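Local coordinates for protein carboxylesterase (Est-2) (Archaeoglobus fulgidus, PDB 5FRD) that probably hydrolyses carboxylic esters as a thermophilic alpha/beta-hydrolase and holds a coenzyme A molecule near its active site, at residues A[93-98]-A[107-112]; A[45-50]-A[78-83]; A[134-139]-A[163-168]; A[30-35]-A[152-157]; A[219-224]-A[239-244]. One frame throughout, in Å; residues are numbered along the deposited sequence.

Contact 1: residues A[93-98]-A[107-112]; sequences AVAQKL and LALVLV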
# COMPACT_ATOMS: atom_id res chain seq x y z
N ALA A 93 -0.95 -5.42 -3.06
CA ALA A 93 -0.57 -6.76 -3.58
C ALA A 93 0.25 -7.49 -2.54
O ALA A 93 0.03 -8.68 -2.25
CB ALA A 93 0.17 -6.65 -4.89
N VAL A 94 1.21 -6.80 -1.95
CA VAL A 94 2.03 -7.34 -0.85
C VAL A 94 1.12 -7.75 0.30
O VAL A 94 1.28 -8.85 0.84
CB VAL A 94 3.11 -6.34 -0.41
CG1 VAL A 94 3.83 -6.84 0.84
CG2 VAL A 94 4.10 -6.10 -1.54
N ALA A 95 0.15 -6.91 0.67
CA ALA A 95 -0.79 -7.26 1.73
C ALA A 95 -1.58 -8.53 1.43
O ALA A 95 -1.78 -9.34 2.35
CB ALA A 95 -1.75 -6.10 1.99
N GLN A 96 -2.05 -8.70 0.20
CA GLN A 96 -2.80 -9.88 -0.16
C GLN A 96 -1.90 -11.12 -0.03
O GLN A 96 -2.35 -12.12 0.56
CB GLN A 96 -3.34 -9.77 -1.58
CG GLN A 96 -4.44 -8.74 -1.72
CD GLN A 96 -4.76 -8.47 -3.16
OE1 GLN A 96 -5.43 -9.28 -3.80
NE2 GLN A 96 -4.25 -7.38 -3.70
N LYS A 97 -0.67 -11.07 -0.55
CA LYS A 97 0.25 -12.20 -0.43
C LYS A 97 0.63 -12.46 1.02
O LYS A 97 0.77 -13.64 1.44
CB LYS A 97 1.47 -12.04 -1.32
CG LYS A 97 1.16 -12.05 -2.80
CD LYS A 97 0.70 -13.40 -3.35
CE LYS A 97 1.07 -13.56 -4.81
NZ LYS A 97 1.11 -15.00 -5.17
N LEU A 98 0.78 -11.42 1.82
CA LEU A 98 1.04 -11.56 3.24
C LEU A 98 -0.09 -12.32 3.93
O LEU A 98 0.16 -13.23 4.74
CB LEU A 98 1.27 -10.18 3.87
CG LEU A 98 1.61 -10.10 5.35
CD1 LEU A 98 2.33 -8.78 5.67
CD2 LEU A 98 0.39 -10.23 6.23
N LEU A 107 -5.15 -9.16 11.49
CA LEU A 107 -6.39 -8.95 12.19
C LEU A 107 -7.48 -8.50 11.22
O LEU A 107 -8.68 -8.76 11.42
CB LEU A 107 -6.25 -7.89 13.26
CG LEU A 107 -5.14 -8.09 14.29
CD1 LEU A 107 -5.08 -6.89 15.20
CD2 LEU A 107 -5.40 -9.39 15.07
N ALA A 108 -7.06 -7.81 10.16
CA ALA A 108 -7.98 -7.26 9.15
C ALA A 108 -7.12 -6.73 8.03
O ALA A 108 -5.91 -6.59 8.18
CB ALA A 108 -8.82 -6.13 9.73
N LEU A 109 -7.72 -6.46 6.87
CA LEU A 109 -7.04 -5.96 5.68
C LEU A 109 -7.66 -4.64 5.27
O LEU A 109 -8.88 -4.52 5.30
CB LEU A 109 -7.15 -6.94 4.54
CG LEU A 109 -6.26 -8.17 4.55
CD1 LEU A 109 -6.61 -9.08 3.39
CD2 LEU A 109 -4.80 -7.77 4.40
N VAL A 110 -6.84 -3.68 4.86
CA VAL A 110 -7.31 -2.43 4.30
C VAL A 110 -6.61 -2.33 2.96
O VAL A 110 -5.40 -2.20 2.88
CB VAL A 110 -7.05 -1.25 5.20
CG1 VAL A 110 -7.56 0.03 4.53
CG2 VAL A 110 -7.66 -1.45 6.57
N LEU A 111 -7.37 -2.45 1.88
CA LEU A 111 -6.88 -2.48 0.53
C LEU A 111 -7.19 -1.12 -0.08
O LEU A 111 -8.36 -0.77 -0.27
CB LEU A 111 -7.56 -3.59 -0.26
CG LEU A 111 -7.32 -4.99 0.31
CD1 LEU A 111 -8.17 -5.98 -0.46
CD2 LEU A 111 -5.84 -5.37 0.27
N VAL A 112 -6.15 -0.36 -0.37
CA VAL A 112 -6.26 1.02 -0.80
C VAL A 112 -5.67 1.15 -2.20
O VAL A 112 -4.50 0.85 -2.42
CB VAL A 112 -5.48 1.97 0.14
CG1 VAL A 112 -5.76 3.41 -0.25
CG2 VAL A 112 -5.83 1.73 1.62
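A95, coming after A93 and V94, which pack on V65 of helix 65-79, is the first residue of helix 93-98 to meet segment 107-112, and it does so with very little side chain. Its single methyl points at the strand, where CB lies 4.2 Å from L109 CD2, while L111 CD2 stands a little farther off. The L109 branch also reaches the backbone: L109 CD2 comes to 4.0 Å from A95 O. A95 therefore shows how a small residue lets a helix settle on a sheet, with the larger side chains supplied by the strand; the two short axes approach to 9.0 Å and run nearly antiparallel, at 155°.

One residue on, Q96 leaves the helix obliquely and lends the contact its aliphatic root. CG sits 4.2 Å from L111 CD2, the two side chains crossing at about a right angle. With chi1 at -70°, CG lies beside the backbone N and anti to the carbonyl carbon, and the extended chain carries the amide beyond the leucine. That buried amide is well provided for: OE1 bonds to the hydroxyl of Y181, and NE2 to the carbonyls of G92 and G115. K97 then turns back to V65.

Helix and strand belong to the beta-alpha-beta crossover of strand 83-88, helix 90-101 and strand 106-112. In the alpha/beta hydrolases this unit carries the nucleophile elbow, and A95 touches residues that fit that pattern here.

Contact 2: residues A[45-50]-A[78-83]; sequences GGYAID and KTVGKA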
# COMPACT_ATOMS: atom_id res chain seq x y z
N GLY A 45 -1.69 6.14 14.24
CA GLY A 45 -0.62 5.37 14.86
C GLY A 45 -0.25 4.16 14.06
O GLY A 45 -0.71 3.97 12.95
N GLY A 46 0.60 3.33 14.67
CA GLY A 46 1.07 2.11 14.04
C GLY A 46 2.47 2.23 13.47
O GLY A 46 3.22 3.16 13.78
N TYR A 47 2.81 1.30 12.59
CA TYR A 47 4.11 1.21 11.94
C TYR A 47 3.98 1.14 10.44
O TYR A 47 3.14 0.38 9.94
CB TYR A 47 4.82 -0.09 12.37
CG TYR A 47 5.44 -0.12 13.74
CD1 TYR A 47 4.65 -0.34 14.84
CD2 TYR A 47 6.80 0.05 13.91
CE1 TYR A 47 5.23 -0.42 16.14
CE2 TYR A 47 7.38 -0.05 15.18
CZ TYR A 47 6.58 -0.26 16.25
OH TYR A 47 7.15 -0.37 17.53
N ALA A 48 4.83 1.87 9.73
CA ALA A 48 4.90 1.83 8.27
C ALA A 48 6.27 1.36 7.84
O ALA A 48 7.28 1.95 8.23
CB ALA A 48 4.60 3.19 7.65
N ILE A 49 6.31 0.30 7.04
CA ILE A 49 7.58 -0.23 6.58
C ILE A 49 8.19 0.58 5.45
O ILE A 49 7.47 1.08 4.58
CB ILE A 49 7.39 -1.69 6.16
CG1 ILE A 49 8.73 -2.40 5.95
CG2 ILE A 49 6.50 -1.83 4.94
CD1 ILE A 49 8.62 -3.91 5.72
N ASP A 50 9.52 0.71 5.41
CA ASP A 50 10.23 0.99 4.15
C ASP A 50 10.58 -0.36 3.54
O ASP A 50 11.41 -1.08 4.11
CB ASP A 50 11.56 1.75 4.40
CG ASP A 50 11.42 3.22 4.69
OD1 ASP A 50 10.46 3.87 4.23
OD2 ASP A 50 12.40 3.77 5.30
N LYS A 78 7.91 -8.65 14.10
CA LYS A 78 8.94 -8.06 14.99
C LYS A 78 8.55 -6.74 15.62
O LYS A 78 9.23 -6.26 16.53
CB LYS A 78 10.26 -7.88 14.23
CG LYS A 78 10.98 -9.20 13.93
CD LYS A 78 12.15 -8.99 12.98
CE LYS A 78 12.70 -10.29 12.41
NZ LYS A 78 13.35 -11.12 13.46
N THR A 79 7.49 -6.10 15.12
CA THR A 79 7.10 -4.80 15.61
C THR A 79 5.80 -4.83 16.39
O THR A 79 5.75 -4.41 17.54
CB THR A 79 7.01 -3.76 14.45
OG1 THR A 79 6.17 -4.27 13.42
CG2 THR A 79 8.37 -3.44 13.91
N VAL A 80 4.74 -5.33 15.77
CA VAL A 80 3.39 -5.36 16.37
C VAL A 80 2.83 -6.76 16.62
O VAL A 80 1.86 -6.88 17.36
CB VAL A 80 2.39 -4.51 15.56
CG1 VAL A 80 2.72 -3.02 15.75
CG2 VAL A 80 2.40 -4.86 14.10
N GLY A 81 3.41 -7.80 16.04
CA GLY A 81 2.97 -9.17 16.28
C GLY A 81 1.83 -9.57 15.38
O GLY A 81 1.98 -10.50 14.60
N LYS A 82 0.71 -8.88 15.55
CA LYS A 82 -0.46 -9.02 14.68
C LYS A 82 -0.99 -7.62 14.41
O LYS A 82 -0.83 -6.72 15.21
CB LYS A 82 -1.55 -9.85 15.33
CG LYS A 82 -1.09 -11.24 15.72
CD LYS A 82 -2.28 -12.05 16.20
CE LYS A 82 -1.86 -13.42 16.72
NZ LYS A 82 -1.53 -14.38 15.63
N ALA A 83 -1.60 -7.41 13.24
CA ALA A 83 -2.05 -6.05 12.92
C ALA A 83 -3.12 -6.04 11.87
O ALA A 83 -3.29 -7.01 11.11
CB ALA A 83 -0.88 -5.22 12.41
O HOH W 1 5.79 -2.10 19.10
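The ring of Y47 lies under T79, whose CB is centred over one face. This CH-pi contact joins the start of strand 47-49, an inner strand of the alpha/beta-hydrolase sheet, to the C-terminal end of helix 65-79, and illustrates how an aromatic residue can close the gap between a strand and a helix end. T79 CB stands 3.8 Å from the centroid of the Y47 ring, only 9° off the normal. The methyl lies toward one side of the ring, T79 CG2 being 3.8 Å from Y47 CE2. On the CD1 and CE1 side V80 comes in obliquely, and its CG1 closes to 3.4 Å from Y47 CD1, a tight approach.

The threonine torsion sorts its two branches. At chi1 53°, OG1 lies between the backbone N and carbonyl carbon and bonds back to S75 O within the helix, while CG2 is left to the tyrosine. V80 is followed by G81, whose positive phi turns the chain out of the helix and on to strand 83-88.

The phenol is held at its far end as well: Y47 OH hydrogen-bonds K18 NZ and also a water, at 2.7 Å from Y47 OH. A leucine in place of Y47 would probably leave T79 CB without the flat surface it covers and K18 without its hydroxyl partner. The water on the phenol also bonds the last turn of the helix, lying 2.8 Å from T79 O.

Contact 3: residues A[134-139]-A[163-168]; sequences KAVDLM and DVLHLD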
# COMPACT_ATOMS: atom_id res chain seq x y z
N LYS A 134 8.14 11.69 -19.39
CA LYS A 134 6.82 11.55 -20.01
C LYS A 134 6.02 10.43 -19.33
O LYS A 134 4.80 10.57 -19.12
CB LYS A 134 6.99 11.27 -21.50
CG LYS A 134 5.73 11.28 -22.34
CD LYS A 134 6.06 10.96 -23.80
CE LYS A 134 4.87 11.19 -24.73
NZ LYS A 134 5.22 10.89 -26.15
N ALA A 135 6.71 9.35 -18.98
CA ALA A 135 6.06 8.19 -18.35
C ALA A 135 5.60 8.56 -16.95
O ALA A 135 4.50 8.19 -16.54
CB ALA A 135 6.99 7.01 -18.33
N VAL A 136 6.47 9.27 -16.22
CA VAL A 136 6.14 9.71 -14.88
C VAL A 136 4.96 10.66 -14.93
O VAL A 136 4.02 10.52 -14.14
CB VAL A 136 7.35 10.33 -14.18
CG1 VAL A 136 6.94 11.07 -12.93
CG2 VAL A 136 8.39 9.26 -13.85
N ASP A 137 4.97 11.64 -15.84
CA ASP A 137 3.86 12.54 -15.96
C ASP A 137 2.53 11.84 -16.31
O ASP A 137 1.50 12.18 -15.77
CB ASP A 137 4.10 13.63 -17.00
CG ASP A 137 5.17 14.62 -16.57
OD1 ASP A 137 5.48 14.75 -15.36
OD2 ASP A 137 5.66 15.31 -17.49
N LEU A 138 2.60 10.82 -17.16
CA LEU A 138 1.40 10.04 -17.50
C LEU A 138 0.85 9.29 -16.28
O LEU A 138 -0.32 9.40 -15.93
CB LEU A 138 1.73 9.07 -18.62
CG LEU A 138 0.60 8.11 -19.01
CD1 LEU A 138 -0.66 8.85 -19.43
CD2 LEU A 138 1.11 7.19 -20.10
N MET A 139 1.76 8.59 -15.59
CA MET A 139 1.35 7.87 -14.37
C MET A 139 0.75 8.83 -13.35
O MET A 139 -0.29 8.57 -12.74
CB MET A 139 2.53 7.13 -13.79
CG MET A 139 2.15 6.30 -12.59
SD MET A 139 3.55 5.33 -12.06
CE MET A 139 2.87 4.64 -10.53
N ASP A 163 14.71 3.84 -11.57
CA ASP A 163 15.12 2.44 -11.65
C ASP A 163 14.30 1.57 -10.70
O ASP A 163 13.75 0.52 -11.11
CB ASP A 163 16.61 2.28 -11.38
CG ASP A 163 17.49 2.94 -12.44
OD1 ASP A 163 17.01 3.35 -13.52
OD2 ASP A 163 18.71 3.03 -12.20
N VAL A 164 14.16 1.99 -9.44
CA VAL A 164 13.34 1.23 -8.48
C VAL A 164 11.86 1.29 -8.87
O VAL A 164 11.15 0.30 -8.72
CB VAL A 164 13.58 1.69 -7.03
CG1 VAL A 164 12.60 1.07 -6.04
CG2 VAL A 164 14.98 1.30 -6.60
N LEU A 165 11.38 2.42 -9.36
CA LEU A 165 10.00 2.52 -9.80
C LEU A 165 9.72 1.51 -10.89
O LEU A 165 8.70 0.82 -10.84
CB LEU A 165 9.70 3.93 -10.29
CG LEU A 165 8.34 4.19 -10.89
CD1 LEU A 165 7.22 3.96 -9.89
CD2 LEU A 165 8.25 5.61 -11.47
N HIS A 166 10.62 1.39 -11.86
CA HIS A 166 10.42 0.43 -12.93
C HIS A 166 10.47 -1.00 -12.40
O HIS A 166 9.61 -1.82 -12.78
CB HIS A 166 11.47 0.63 -14.04
CG HIS A 166 11.28 -0.29 -15.19
ND1 HIS A 166 12.00 -1.46 -15.32
CD2 HIS A 166 10.45 -0.24 -16.24
CE1 HIS A 166 11.62 -2.09 -16.41
NE2 HIS A 166 10.68 -1.36 -17.00
N LEU A 167 11.37 -1.31 -11.48
CA LEU A 167 11.40 -2.66 -10.88
C LEU A 167 10.11 -2.97 -10.16
O LEU A 167 9.53 -4.05 -10.34
CB LEU A 167 12.56 -2.81 -9.91
CG LEU A 167 13.97 -2.82 -10.53
CD1 LEU A 167 15.00 -2.85 -9.41
CD2 LEU A 167 14.17 -4.00 -11.47
N ASP A 168 9.62 -2.03 -9.37
CA ASP A 168 8.38 -2.22 -8.60
C ASP A 168 7.19 -2.42 -9.55
O ASP A 168 6.34 -3.26 -9.32
CB ASP A 168 8.08 -0.98 -7.74
CG ASP A 168 9.01 -0.81 -6.55
OD1 ASP A 168 9.74 -1.75 -6.16
OD2 ASP A 168 9.01 0.33 -5.95
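This is a sparse, wholly apolar contact between two helices of the cap, the run of helices that the chain inserts between strands 106-112 and 192-197 of the sheet. Three buried side chains make it: V136 and M139, one turn apart on helix 132-141, and L165 on helix 162-173. The leucine divides its two methyls between the two partners. L165 CD2 faces the valine, 4.4 Å from V136 CG2, and L165 CD1 faces the methionine, at 4.4 Å from M139 CE. At such distances the groups touch lightly without interlocking, and the helices remain well apart: the nearest pair of CA atoms, those of V136 and L165, is separated by 9.6 Å.

Reach is what lets M139 take part. All three of its torsions are close to 180° (chi1 -176°), and the fully extended chain delivers the terminal methyl to the leucine. V136 has no such length and offers only one of its branches.

The principle on display is bridging through a third element. F158 of helix 149-160 touches V136, M139 and L165 alike, and so bridges the two helices. M139 also packs on L202, a residue of the coenzyme A site, and its side chain lies about 6 Å from the bound coenzyme at nearest atoms. A helical cap inserted over the end of the central sheet, here bordering the ligand pocket, is common among alpha/beta hydrolases.

Contact 4: residues A[30-35]-A[152-157]; sequences SGSDAT and EKKRRE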
# COMPACT_ATOMS: atom_id res chain seq x y z
N SER A 30 4.65 1.57 -5.24
CA SER A 30 5.85 1.61 -6.07
C SER A 30 6.53 2.98 -6.07
O SER A 30 5.88 4.02 -6.15
CB SER A 30 5.53 1.28 -7.53
OG SER A 30 5.05 -0.04 -7.70
N GLY A 31 7.86 2.95 -6.01
CA GLY A 31 8.65 4.17 -6.01
C GLY A 31 8.47 5.06 -4.80
O GLY A 31 8.89 6.23 -4.82
N SER A 32 7.83 4.54 -3.74
CA SER A 32 7.51 5.32 -2.55
C SER A 32 8.24 4.76 -1.33
O SER A 32 9.19 4.01 -1.49
CB SER A 32 6.00 5.29 -2.35
OG SER A 32 5.64 6.28 -1.41
N ASP A 33 7.82 5.14 -0.14
CA ASP A 33 8.42 4.68 1.09
C ASP A 33 7.46 4.94 2.25
O ASP A 33 6.33 5.37 2.02
CB ASP A 33 9.80 5.32 1.27
CG ASP A 33 9.77 6.78 1.35
OD1 ASP A 33 8.84 7.36 1.95
OD2 ASP A 33 10.72 7.36 0.77
N ALA A 34 7.88 4.66 3.48
CA ALA A 34 7.04 4.82 4.63
C ALA A 34 6.44 6.20 4.80
O ALA A 34 5.38 6.33 5.40
CB ALA A 34 7.80 4.43 5.88
N THR A 35 7.13 7.23 4.29
CA THR A 35 6.65 8.59 4.43
C THR A 35 5.33 8.81 3.72
O THR A 35 4.60 9.76 4.04
CB THR A 35 7.65 9.64 3.98
OG1 THR A 35 7.86 9.56 2.58
CG2 THR A 35 8.95 9.54 4.71
N GLU A 152 3.74 17.71 -7.20
CA GLU A 152 5.09 18.13 -7.57
C GLU A 152 6.17 17.37 -6.82
O GLU A 152 7.19 16.97 -7.38
CB GLU A 152 5.28 19.63 -7.33
CG GLU A 152 4.53 20.47 -8.34
CD GLU A 152 5.06 20.32 -9.76
OE1 GLU A 152 6.27 20.09 -9.96
OE2 GLU A 152 4.26 20.46 -10.69
N LYS A 153 5.94 17.17 -5.53
CA LYS A 153 6.90 16.40 -4.75
C LYS A 153 7.02 14.97 -5.22
O LYS A 153 8.12 14.45 -5.34
CB LYS A 153 6.57 16.37 -3.27
CG LYS A 153 7.72 15.79 -2.47
CD LYS A 153 7.83 16.47 -1.13
CE LYS A 153 8.75 15.72 -0.18
NZ LYS A 153 10.19 15.87 -0.52
N LYS A 154 5.88 14.32 -5.49
CA LYS A 154 5.91 12.92 -5.92
C LYS A 154 6.57 12.79 -7.28
O LYS A 154 7.29 11.84 -7.53
CB LYS A 154 4.52 12.31 -5.94
CG LYS A 154 4.57 10.80 -6.27
CD LYS A 154 3.33 10.07 -5.81
CE LYS A 154 3.38 8.56 -5.96
NZ LYS A 154 4.28 7.87 -5.00
N ARG A 155 6.32 13.78 -8.15
CA ARG A 155 6.97 13.80 -9.44
C ARG A 155 8.50 13.83 -9.33
O ARG A 155 9.21 13.09 -9.99
CB ARG A 155 6.45 14.97 -10.27
CG ARG A 155 6.96 15.04 -11.69
CD ARG A 155 6.30 16.17 -12.47
NE ARG A 155 7.02 16.39 -13.73
CZ ARG A 155 8.17 17.06 -13.80
NH1 ARG A 155 8.76 17.53 -12.70
NH2 ARG A 155 8.78 17.23 -14.97
N ARG A 156 9.01 14.68 -8.44
CA ARG A 156 10.45 14.72 -8.24
C ARG A 156 11.00 13.43 -7.64
O ARG A 156 12.06 12.95 -8.00
CB ARG A 156 10.85 15.91 -7.36
CG ARG A 156 10.57 17.25 -8.03
CD ARG A 156 11.31 18.39 -7.35
NE ARG A 156 10.97 18.44 -5.95
CZ ARG A 156 9.89 19.02 -5.45
NH1 ARG A 156 9.03 19.71 -6.21
NH2 ARG A 156 9.68 18.97 -4.13
N GLU A 157 10.25 12.88 -6.69
CA GLU A 157 10.63 11.57 -6.12
C GLU A 157 10.73 10.51 -7.20
O GLU A 157 11.69 9.75 -7.26
CB GLU A 157 9.63 11.15 -5.04
CG GLU A 157 9.70 11.97 -3.77
CD GLU A 157 8.63 11.65 -2.77
OE1 GLU A 157 7.66 10.95 -3.11
OE2 GLU A 157 8.79 12.09 -1.60
O HOH W 2 3.38 5.10 -5.83
O HOH W 3 7.11 8.50 -4.45
O HOH W 4 3.91 8.76 -1.84
O HOH W 5 7.99 8.79 -1.12
O HOH W 6 10.48 9.93 0.55
O HOH W 7 7.89 11.55 0.82
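Direct contact is confined to the tip of K154, whose NZ passes 4.1 Å from S32 CB; the rest of this meeting between loop 30-35 and helix 152-157 goes through water. The lysine leaves the helix with CG anti to the backbone N (chi1 -175°), runs out extended and bends only at its last torsion, which brings NZ up to the loop.

Water bridges are the main currency. K154 NZ gives bonds to three: one at 3.0 Å from K154 NZ, which in turn donates to S30 O; a second that serves G31 O and lies 2.8 Å from E157 OE1; and a third, weakly held, that reaches S32 OG. The ammonium protons are thus matched by three acceptors, and lysine and glutamate share the middle water. E157 OE2 takes a further water at 2.6 Å, and that molecule lies 2.7 Å from T35 OG1.

Within the loop, D33 forms an Asx turn, T35 N donating to D33 OD1 at 2.9 Å on the anti side, 22° out of the carboxylate plane. The loop follows strand 24-27, the position from which alpha/beta hydrolases commonly contribute to the oxyanion hole.

Like charges also face each other: D33 OD2 and E157 OE2 stand 5.6 Å apart, a repulsion probably moderated by water and by R161, which forms long, weak ion pairs with both residues and hydrogen-bonds G31 O.

Contact 5: residues A[219-224]-A[239-244]; sequences ELVVIP and NEALEK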
# COMPACT_ATOMS: atom_id res chain seq x y z
N GLU A 219 -16.23 -3.77 3.39
CA GLU A 219 -16.96 -2.53 3.22
C GLU A 219 -16.17 -1.71 2.20
O GLU A 219 -14.94 -1.72 2.22
CB GLU A 219 -17.03 -1.76 4.49
CG GLU A 219 -18.03 -2.20 5.50
CD GLU A 219 -17.82 -1.52 6.82
OE1 GLU A 219 -16.86 -1.94 7.52
OE2 GLU A 219 -18.55 -0.57 7.15
N LEU A 220 -16.87 -1.01 1.31
CA LEU A 220 -16.27 -0.18 0.28
C LEU A 220 -16.48 1.27 0.61
O LEU A 220 -17.61 1.67 0.91
CB LEU A 220 -16.88 -0.51 -1.06
CG LEU A 220 -16.47 0.35 -2.24
CD1 LEU A 220 -14.99 0.19 -2.57
CD2 LEU A 220 -17.32 -0.02 -3.44
N VAL A 221 -15.42 2.08 0.55
CA VAL A 221 -15.46 3.52 0.76
C VAL A 221 -14.79 4.19 -0.41
O VAL A 221 -13.58 4.01 -0.64
CB VAL A 221 -14.75 3.92 2.07
CG1 VAL A 221 -14.74 5.43 2.24
CG2 VAL A 221 -15.46 3.28 3.26
N VAL A 222 -15.57 4.93 -1.17
CA VAL A 222 -15.07 5.73 -2.26
C VAL A 222 -14.97 7.15 -1.71
O VAL A 222 -15.93 7.68 -1.15
CB VAL A 222 -16.03 5.68 -3.48
CG1 VAL A 222 -15.52 6.56 -4.61
CG2 VAL A 222 -16.23 4.24 -3.92
N ILE A 223 -13.80 7.76 -1.87
CA ILE A 223 -13.54 9.10 -1.31
C ILE A 223 -13.58 10.14 -2.41
O ILE A 223 -12.74 10.15 -3.30
CB ILE A 223 -12.20 9.16 -0.55
CG1 ILE A 223 -12.30 8.16 0.61
CG2 ILE A 223 -11.91 10.59 -0.06
CD1 ILE A 223 -11.19 8.15 1.62
N PRO A 224 -14.57 11.04 -2.35
CA PRO A 224 -14.62 12.07 -3.39
C PRO A 224 -13.44 13.03 -3.43
O PRO A 224 -12.86 13.31 -2.39
CB PRO A 224 -15.90 12.84 -3.04
CG PRO A 224 -16.69 11.97 -2.16
CD PRO A 224 -15.71 11.13 -1.41
N ASN A 239 -8.53 9.06 7.08
CA ASN A 239 -8.33 8.70 8.47
C ASN A 239 -9.64 8.44 9.17
O ASN A 239 -9.75 7.56 10.01
CB ASN A 239 -7.58 9.77 9.21
CG ASN A 239 -6.10 9.84 8.84
OD1 ASN A 239 -5.61 9.03 8.06
ND2 ASN A 239 -5.40 10.82 9.36
N GLU A 240 -10.67 9.24 8.87
CA GLU A 240 -11.96 9.01 9.51
C GLU A 240 -12.53 7.64 9.16
O GLU A 240 -13.07 6.94 10.02
CB GLU A 240 -12.91 10.16 9.11
CG GLU A 240 -14.31 10.09 9.69
CD GLU A 240 -15.18 11.26 9.25
OE1 GLU A 240 -14.66 12.39 9.06
OE2 GLU A 240 -16.40 11.03 9.09
N ALA A 241 -12.42 7.24 7.89
CA ALA A 241 -12.89 5.94 7.45
C ALA A 241 -12.10 4.82 8.12
O ALA A 241 -12.66 3.84 8.57
CB ALA A 241 -12.78 5.80 5.94
N LEU A 242 -10.79 4.98 8.16
CA LEU A 242 -9.93 3.96 8.77
C LEU A 242 -10.22 3.83 10.25
O LEU A 242 -10.34 2.72 10.74
CB LEU A 242 -8.47 4.26 8.48
CG LEU A 242 -7.43 3.28 9.07
CD1 LEU A 242 -7.72 1.86 8.65
CD2 LEU A 242 -6.03 3.69 8.62
N GLU A 243 -10.36 4.96 10.95
CA GLU A 243 -10.64 4.93 12.38
C GLU A 243 -11.97 4.25 12.70
O GLU A 243 -12.05 3.46 13.67
CB GLU A 243 -10.56 6.32 12.99
CG GLU A 243 -10.68 6.33 14.51
CD GLU A 243 -9.55 5.58 15.23
OE1 GLU A 243 -8.40 5.56 14.75
OE2 GLU A 243 -9.82 4.99 16.29
N LYS A 244 -13.01 4.52 11.91
CA LYS A 244 -14.29 3.86 12.08
C LYS A 244 -14.14 2.34 11.94
O LYS A 244 -14.67 1.56 12.74
CB LYS A 244 -15.31 4.40 11.08
CG LYS A 244 -16.69 3.79 11.17
CD LYS A 244 -17.71 4.66 10.43
CE LYS A 244 -19.04 3.96 10.24
NZ LYS A 244 -19.05 3.10 9.02
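The carboxylate of E219, the flat group of this contact, meets the ammonium of K244 at its OE2 corner, with the nitrogen only slightly out of the carboxylate plane and not over a face. E219 OE2 is 4.1 Å from K244 NZ, too far for a salt bridge though close enough for opposite charges to feel each other. The two side chains, one from strand 219-223 and one from helix 239-244, cross at about a right angle. K244 starts with CG anti to the backbone N (chi1 180°) and stays extended until its last torsion, where it bends.

Beside this polar pair lies one small apolar touch. V221 CG1 rests 4.2 Å from A241 CB, and the same two residues bring the backbones nearest, at 7.6 Å between V221 CA and A241 CA. The alanine methyl, pointing at the strand, keeps the spacing short, as A95 does elsewhere in this chain.

The contact lays helix 235-249 on strand 218-223, the outermost strand at its end of the alpha/beta-hydrolase sheet. V221 also packs on L193 of the adjoining strand, and E219 rests against F245 and K248, farther along the helix.

This is a surface contact, with more than one conformer modelled for both E219 and K244. Its chemistry therefore implies a loose electrostatic attraction that solvent probably weakens, laid beside a single methyl-to-methyl contact.

How the contacts relate
Contacts 1, 2 and 5 are tied to one sheet; contact 3 lies within the cap, and contact 4 ties the cap to the loop after strand 24-27. L107 N bonds A83 O at 2.9 Å, linking contacts 1 and 2, while V110 CG2 packs 3.9 Å from L242 CD1; the helices of contacts 1 and 5 flank opposite faces of strand 106-112. Contacts 3 and 4 interleave along the chain and share a salt bridge, D137 OD1 to R155 NE at 2.8 Å. Contact 2 meets contact 4 where D50 OD1 bonds A34 N. Coenzyme A lies about 6 Å from the nearest side chains of contacts 3 and 4 and about 8 Å from that of contact 1.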